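Local coordinates for phosphate-specific transport system accessory protein PhoU homolog (Pseudomonas aeruginosa, PDB 4Q25) that probably plays a part in regulating phosphate uptake, as a homodimeric, all-helical accessory protein of the phosphate-specific transport system, at residues N63-L77 against I90-R102. Numbering follows the deposited sequence.
Sequences NQMERNIDEECVRIL and IISISKSVIDLER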
loop_
_atom_site.group_PDB
_atom_site.type_symbol
_atom_site.label_atom_id
_atom_site.label_comp_id
_atom_site.label_asym_id
_atom_site.label_seq_id
_atom_site.Cartn_x
_atom_site.Cartn_y
_atom_site.Cartn_z
ATOM N N ASN A 63 10.662 -9.908 0.129
ATOM C CA ASN A 63 9.832 -10.175 -1.028
ATOM C C ASN A 63 9.885 -11.659 -1.422
ATOM O O ASN A 63 8.877 -12.242 -1.812
ATOM C CB ASN A 63 10.254 -9.295 -2.223
ATOM C CG ASN A 63 9.864 -7.837 -2.046
ATOM O OD1 ASN A 63 10.719 -6.962 -1.978
ATOM N ND2 ASN A 63 8.571 -7.573 -1.959
ATOM N N GLN A 64 11.064 -12.259 -1.318
ATOM C CA GLN A 64 11.219 -13.663 -1.652
ATOM C C GLN A 64 10.602 -14.550 -0.557
ATOM O O GLN A 64 10.088 -15.628 -0.856
ATOM C CB GLN A 64 12.705 -14.001 -1.909
ATOM C CG GLN A 64 12.968 -15.353 -2.571
ATOM C CD GLN A 64 12.151 -15.586 -3.840
ATOM O OE1 GLN A 64 12.208 -14.799 -4.788
ATOM N NE2 GLN A 64 11.377 -16.671 -3.858
ATOM N N MET A 65 10.608 -14.105 0.696
ATOM C CA MET A 65 9.855 -14.841 1.729
ATOM C C MET A 65 8.374 -14.818 1.438
ATOM O O MET A 65 7.679 -15.807 1.635
ATOM C CB MET A 65 10.081 -14.288 3.129
ATOM C CG MET A 65 11.428 -14.651 3.717
ATOM S SD MET A 65 11.725 -13.821 5.286
ATOM C CE MET A 65 11.305 -15.154 6.410
ATOM N N GLU A 66 7.869 -13.692 0.973
ATOM C CA GLU A 66 6.435 -13.587 0.720
ATOM C C GLU A 66 6.012 -14.537 -0.400
ATOM O O GLU A 66 4.960 -15.156 -0.318
ATOM C CB GLU A 66 6.046 -12.161 0.353
ATOM C CG GLU A 66 4.572 -11.982 -0.001
ATOM C CD GLU A 66 4.414 -11.273 -1.326
ATOM O OE1 GLU A 66 4.001 -10.083 -1.329
ATOM O OE2 GLU A 66 4.755 -11.899 -2.359
ATOM N N ARG A 67 6.830 -14.613 -1.443
ATOM C CA ARG A 67 6.605 -15.529 -2.555
ATOM C C ARG A 67 6.638 -16.972 -2.103
ATOM O O ARG A 67 5.782 -17.768 -2.497
ATOM C CB ARG A 67 7.657 -15.338 -3.638
ATOM C CG ARG A 67 7.513 -14.024 -4.382
ATOM C CD ARG A 67 8.742 -13.741 -5.235
ATOM N NE ARG A 67 8.896 -12.298 -5.419
ATOM C CZ ARG A 67 10.013 -11.611 -5.196
ATOM N NH1 ARG A 67 11.130 -12.232 -4.836
ATOM N NH2 ARG A 67 10.017 -10.298 -5.380
ATOM N N ASN A 68 7.616 -17.303 -1.265
ATOM C CA ASN A 68 7.729 -18.670 -0.743
ATOM C C ASN A 68 6.545 -19.082 0.112
ATOM O O ASN A 68 6.119 -20.223 0.078
ATOM C CB ASN A 68 9.039 -18.865 0.025
ATOM C CG ASN A 68 10.246 -18.723 -0.868
ATOM O OD1 ASN A 68 10.129 -18.797 -2.071
ATOM N ND2 ASN A 68 11.397 -18.463 -0.285
ATOM N N ILE A 69 6.005 -18.151 0.868
ATOM C CA ILE A 69 4.862 -18.447 1.719
ATOM C C ILE A 69 3.599 -18.577 0.869
ATOM O O ILE A 69 2.744 -19.383 1.169
ATOM C CB ILE A 69 4.694 -17.355 2.790
ATOM C CG1 ILE A 69 5.880 -17.392 3.778
ATOM C CG2 ILE A 69 3.388 -17.499 3.541
ATOM C CD1 ILE A 69 5.829 -16.332 4.893
ATOM N N ASP A 70 3.468 -17.768 -0.179
ATOM C CA ASP A 70 2.278 -17.823 -1.037
ATOM C C ASP A 70 2.196 -19.169 -1.713
ATOM O O ASP A 70 1.134 -19.751 -1.774
ATOM C CB ASP A 70 2.263 -16.712 -2.113
ATOM C CG ASP A 70 1.706 -15.384 -1.585
ATOM O OD1 ASP A 70 0.593 -15.364 -1.009
ATOM O OD2 ASP A 70 2.382 -14.339 -1.757
ATOM N N GLU A 71 3.312 -19.645 -2.238
ATOM C CA GLU A 71 3.340 -20.953 -2.915
ATOM C C GLU A 71 3.047 -22.083 -1.951
ATOM O O GLU A 71 2.366 -23.047 -2.284
ATOM C CB GLU A 71 4.677 -21.197 -3.582
ATOM C CG GLU A 71 4.855 -20.401 -4.857
ATOM C CD GLU A 71 3.724 -20.634 -5.846
ATOM O OE1 GLU A 71 3.687 -21.726 -6.442
ATOM O OE2 GLU A 71 2.865 -19.726 -5.989
ATOM N N GLU A 72 3.544 -21.935 -0.739
ATOM C CA GLU A 72 3.277 -22.877 0.333
ATOM C C GLU A 72 1.790 -22.969 0.638
ATOM O O GLU A 72 1.244 -24.075 0.834
ATOM C CB GLU A 72 4.052 -22.432 1.570
ATOM C CG GLU A 72 4.364 -23.525 2.532
ATOM C CD GLU A 72 5.113 -23.015 3.742
ATOM O OE1 GLU A 72 5.033 -23.695 4.792
ATOM O OE2 GLU A 72 5.774 -21.949 3.652
ATOM N N CYS A 73 1.122 -21.813 0.699
ATOM C CA CYS A 73 -0.335 -21.793 0.912
ATOM C C CYS A 73 -1.064 -22.451 -0.235
ATOM O O CYS A 73 -2.199 -22.949 -0.075
ATOM C CB CYS A 73 -0.875 -20.373 1.047
ATOM S SG CYS A 73 -0.293 -19.466 2.490
ATOM N N VAL A 74 -0.482 -22.350 -1.408
ATOM C CA VAL A 74 -1.034 -22.982 -2.570
ATOM C C VAL A 74 -0.940 -24.489 -2.473
ATOM O O VAL A 74 -1.905 -25.167 -2.637
ATOM C CB VAL A 74 -0.402 -22.422 -3.867
ATOM C CG1 VAL A 74 -0.652 -23.303 -5.052
ATOM C CG2 VAL A 74 -0.974 -21.076 -4.171
ATOM N N ARG A 75 0.208 -25.004 -2.105
ATOM C CA ARG A 75 0.371 -26.426 -2.033
ATOM C C ARG A 75 -0.516 -27.035 -0.975
ATOM O O ARG A 75 -1.206 -28.039 -1.199
ATOM C CB ARG A 75 1.822 -26.748 -1.810
ATOM C CG ARG A 75 2.719 -26.015 -2.774
ATOM C CD ARG A 75 4.123 -26.565 -2.823
ATOM N NE ARG A 75 4.708 -26.695 -1.504
ATOM C CZ ARG A 75 5.593 -25.857 -0.990
ATOM N NH1 ARG A 75 6.005 -24.824 -1.679
ATOM N NH2 ARG A 75 6.066 -26.069 0.216
ATOM N N ILE A 76 -0.577 -26.375 0.157
ATOM C CA ILE A 76 -1.369 -26.888 1.210
ATOM C C ILE A 76 -2.798 -26.942 0.775
ATOM O O ILE A 76 -3.460 -27.904 1.015
ATOM C CB ILE A 76 -1.320 -25.990 2.453
ATOM C CG1 ILE A 76 -0.057 -26.206 3.236
ATOM C CG2 ILE A 76 -2.459 -26.298 3.397
ATOM C CD1 ILE A 76 0.079 -25.248 4.384
ATOM N N LEU A 77 -3.290 -25.899 0.150
ATOM C CA LEU A 77 -4.682 -25.874 -0.234
ATOM C C LEU A 77 -4.988 -26.916 -1.290
ATOM O O LEU A 77 -6.041 -27.488 -1.319
ATOM C CB LEU A 77 -5.103 -24.499 -0.695
ATOM C CG LEU A 77 -5.430 -23.463 0.364
ATOM C CD1 LEU A 77 -5.952 -22.205 -0.255
ATOM C CD2 LEU A 77 -6.414 -23.958 1.394
ATOM N N ILE A 90 -5.152 -20.300 6.510
ATOM C CA ILE A 90 -4.460 -20.110 5.236
ATOM C C ILE A 90 -4.792 -18.738 4.634
ATOM O O ILE A 90 -3.920 -18.037 4.130
ATOM C CB ILE A 90 -4.870 -21.175 4.211
ATOM C CG1 ILE A 90 -4.482 -22.569 4.693
ATOM C CG2 ILE A 90 -4.253 -20.895 2.840
ATOM C CD1 ILE A 90 -2.994 -22.800 4.728
ATOM N N ILE A 91 -6.059 -18.365 4.679
ATOM C CA ILE A 91 -6.475 -17.082 4.155
ATOM C C ILE A 91 -5.865 -15.925 4.945
ATOM O O ILE A 91 -5.506 -14.916 4.364
ATOM C CB ILE A 91 -8.007 -16.969 4.125
ATOM C CG1 ILE A 91 -8.553 -17.897 3.020
ATOM C CG2 ILE A 91 -8.464 -15.525 3.901
ATOM C CD1 ILE A 91 -10.065 -17.883 2.874
ATOM N N SER A 92 -5.788 -16.069 6.259
ATOM C CA SER A 92 -5.200 -15.053 7.113
ATOM C C SER A 92 -3.714 -14.958 6.842
ATOM O O SER A 92 -3.135 -13.885 6.915
ATOM C CB SER A 92 -5.435 -15.380 8.592
ATOM O OG SER A 92 -6.778 -15.076 8.920
ATOM N N ILE A 93 -3.094 -16.083 6.522
ATOM C CA ILE A 93 -1.674 -16.069 6.229
ATOM C C ILE A 93 -1.396 -15.365 4.898
ATOM O O ILE A 93 -0.545 -14.469 4.821
ATOM C CB ILE A 93 -1.091 -17.466 6.227
ATOM C CG1 ILE A 93 -0.981 -17.969 7.662
ATOM C CG2 ILE A 93 0.283 -17.473 5.576
ATOM C CD1 ILE A 93 -0.617 -19.434 7.806
ATOM N N SER A 94 -2.111 -15.748 3.851
ATOM C CA SER A 94 -1.791 -15.211 2.542
ATOM C C SER A 94 -2.088 -13.719 2.474
ATOM O O SER A 94 -1.378 -12.994 1.831
ATOM C CB SER A 94 -2.503 -15.978 1.425
ATOM O OG SER A 94 -3.861 -15.649 1.383
ATOM N N LYS A 95 -3.112 -13.248 3.153
ATOM C CA LYS A 95 -3.377 -11.821 3.166
ATOM C C LYS A 95 -2.383 -11.080 4.042
ATOM O O LYS A 95 -2.035 -9.945 3.756
ATOM C CB LYS A 95 -4.800 -11.518 3.612
ATOM C CG LYS A 95 -5.796 -11.880 2.530
ATOM C CD LYS A 95 -7.202 -11.417 2.827
ATOM C CE LYS A 95 -8.099 -11.773 1.647
ATOM N NZ LYS A 95 -9.500 -11.613 2.066
ATOM N N SER A 96 -1.894 -11.738 5.087
ATOM C CA SER A 96 -1.025 -11.072 6.018
ATOM C C SER A 96 0.409 -10.944 5.493
ATOM O O SER A 96 1.069 -9.959 5.820
ATOM C CB SER A 96 -1.111 -11.668 7.414
ATOM O OG SER A 96 -0.455 -12.885 7.423
ATOM N N VAL A 97 0.879 -11.854 4.634
ATOM C CA VAL A 97 2.200 -11.652 4.026
ATOM C C VAL A 97 2.248 -10.400 3.122
ATOM O O VAL A 97 3.301 -9.816 2.932
ATOM C CB VAL A 97 2.730 -12.870 3.236
ATOM C CG1 VAL A 97 2.917 -14.040 4.158
ATOM C CG2 VAL A 97 1.811 -13.248 2.087
ATOM N N ILE A 98 1.108 -10.005 2.575
ATOM C CA ILE A 98 0.995 -8.773 1.829
ATOM C C ILE A 98 1.217 -7.595 2.778
ATOM O O ILE A 98 2.011 -6.700 2.471
ATOM C CB ILE A 98 -0.373 -8.609 1.141
ATOM C CG1 ILE A 98 -0.690 -9.801 0.210
ATOM C CG2 ILE A 98 -0.377 -7.360 0.291
ATOM C CD1 ILE A 98 -2.148 -9.828 -0.244
ATOM N N ASP A 99 0.545 -7.622 3.926
ATOM C CA ASP A 99 0.756 -6.605 4.963
ATOM C C ASP A 99 2.202 -6.532 5.450
ATOM O O ASP A 99 2.751 -5.447 5.577
ATOM C CB ASP A 99 -0.218 -6.781 6.123
ATOM C CG ASP A 99 -1.671 -6.479 5.721
ATOM O OD1 ASP A 99 -1.969 -5.406 5.178
ATOM O OD2 ASP A 99 -2.544 -7.319 5.977
ATOM N N LEU A 100 2.837 -7.684 5.652
ATOM C CA LEU A 100 4.231 -7.710 6.066
ATOM C C LEU A 100 5.132 -7.180 4.994
ATOM O O LEU A 100 6.102 -6.507 5.290
ATOM C CB LEU A 100 4.680 -9.116 6.477
ATOM C CG LEU A 100 3.975 -9.604 7.740
ATOM C CD1 LEU A 100 4.421 -11.020 8.062
ATOM C CD2 LEU A 100 4.232 -8.656 8.906
ATOM N N GLU A 101 4.828 -7.497 3.742
ATOM C CA GLU A 101 5.602 -6.982 2.657
ATOM C C GLU A 101 5.481 -5.450 2.585
ATOM O O GLU A 101 6.460 -4.747 2.430
ATOM C CB GLU A 101 5.171 -7.625 1.348
ATOM C CG GLU A 101 6.208 -7.495 0.240
ATOM C CD GLU A 101 6.080 -6.193 -0.535
ATOM O OE1 GLU A 101 4.997 -5.545 -0.487
ATOM O OE2 GLU A 101 7.073 -5.815 -1.207
ATOM N N ARG A 102 4.266 -4.935 2.691
ATOM C CA ARG A 102 4.059 -3.493 2.639
ATOM C C ARG A 102 4.702 -2.787 3.837
ATOM O O ARG A 102 5.172 -1.683 3.703
ATOM C CB ARG A 102 2.585 -3.142 2.570
ATOM C CG ARG A 102 1.869 -3.599 1.317
ATOM C CD ARG A 102 2.343 -2.885 0.074
ATOM N NE ARG A 102 2.843 -3.864 -0.912
ATOM C CZ ARG A 102 2.097 -4.463 -1.842
ATOM N NH1 ARG A 102 0.818 -4.192 -1.945
ATOM N NH2 ARG A 102 2.634 -5.349 -2.665
#
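I90 packs on L77, C73 and I76 of 63-77. From its CB, CG2 stands anti to the backbone N and lies 3.8 Å from CG of L77, with CB of C73 beside it; CG1 grazes CD2 of L77, and the chain then bends so that CD1 ends 3.8 Å from CG2 of I76. A branched isoleucine thus serves three neighbours, L77 running alongside it and pointing the opposite way. One turn on, CG2 of I93 meets CG2 of I69 and SG of C73, whose small thiol lets the methyl lie against it. These are neighbouring antiparallel helices of the PhoU helical bundle, 167° apart in direction and at an ordinary packing distance, their axes 9.7 Å apart; helix 15-45 covers I76 from another side. V97 divides its methyls: CG1 meets CG2 of I69 at 3.5 Å, while CG2 lies against the aliphatic CG of E66 and the buried carboxylate of D70. OD2 of D70 forms a salt bridge with NZ of K95 of the second subunit, and K95 of this chain returns one to D70 of that subunit. Toward the partly exposed end, CG of E101, anti to its backbone N (chi1 -161°), lies 3.7 Å from OE1 of E66. The nearness of two carboxylates is probably eased by neutral N63, whose ND2 donates to OE2 of E101 at a doubtfully short 2.4 Å, planes 42° apart, and by cationic R102, whose NE bridges OE1 of E101.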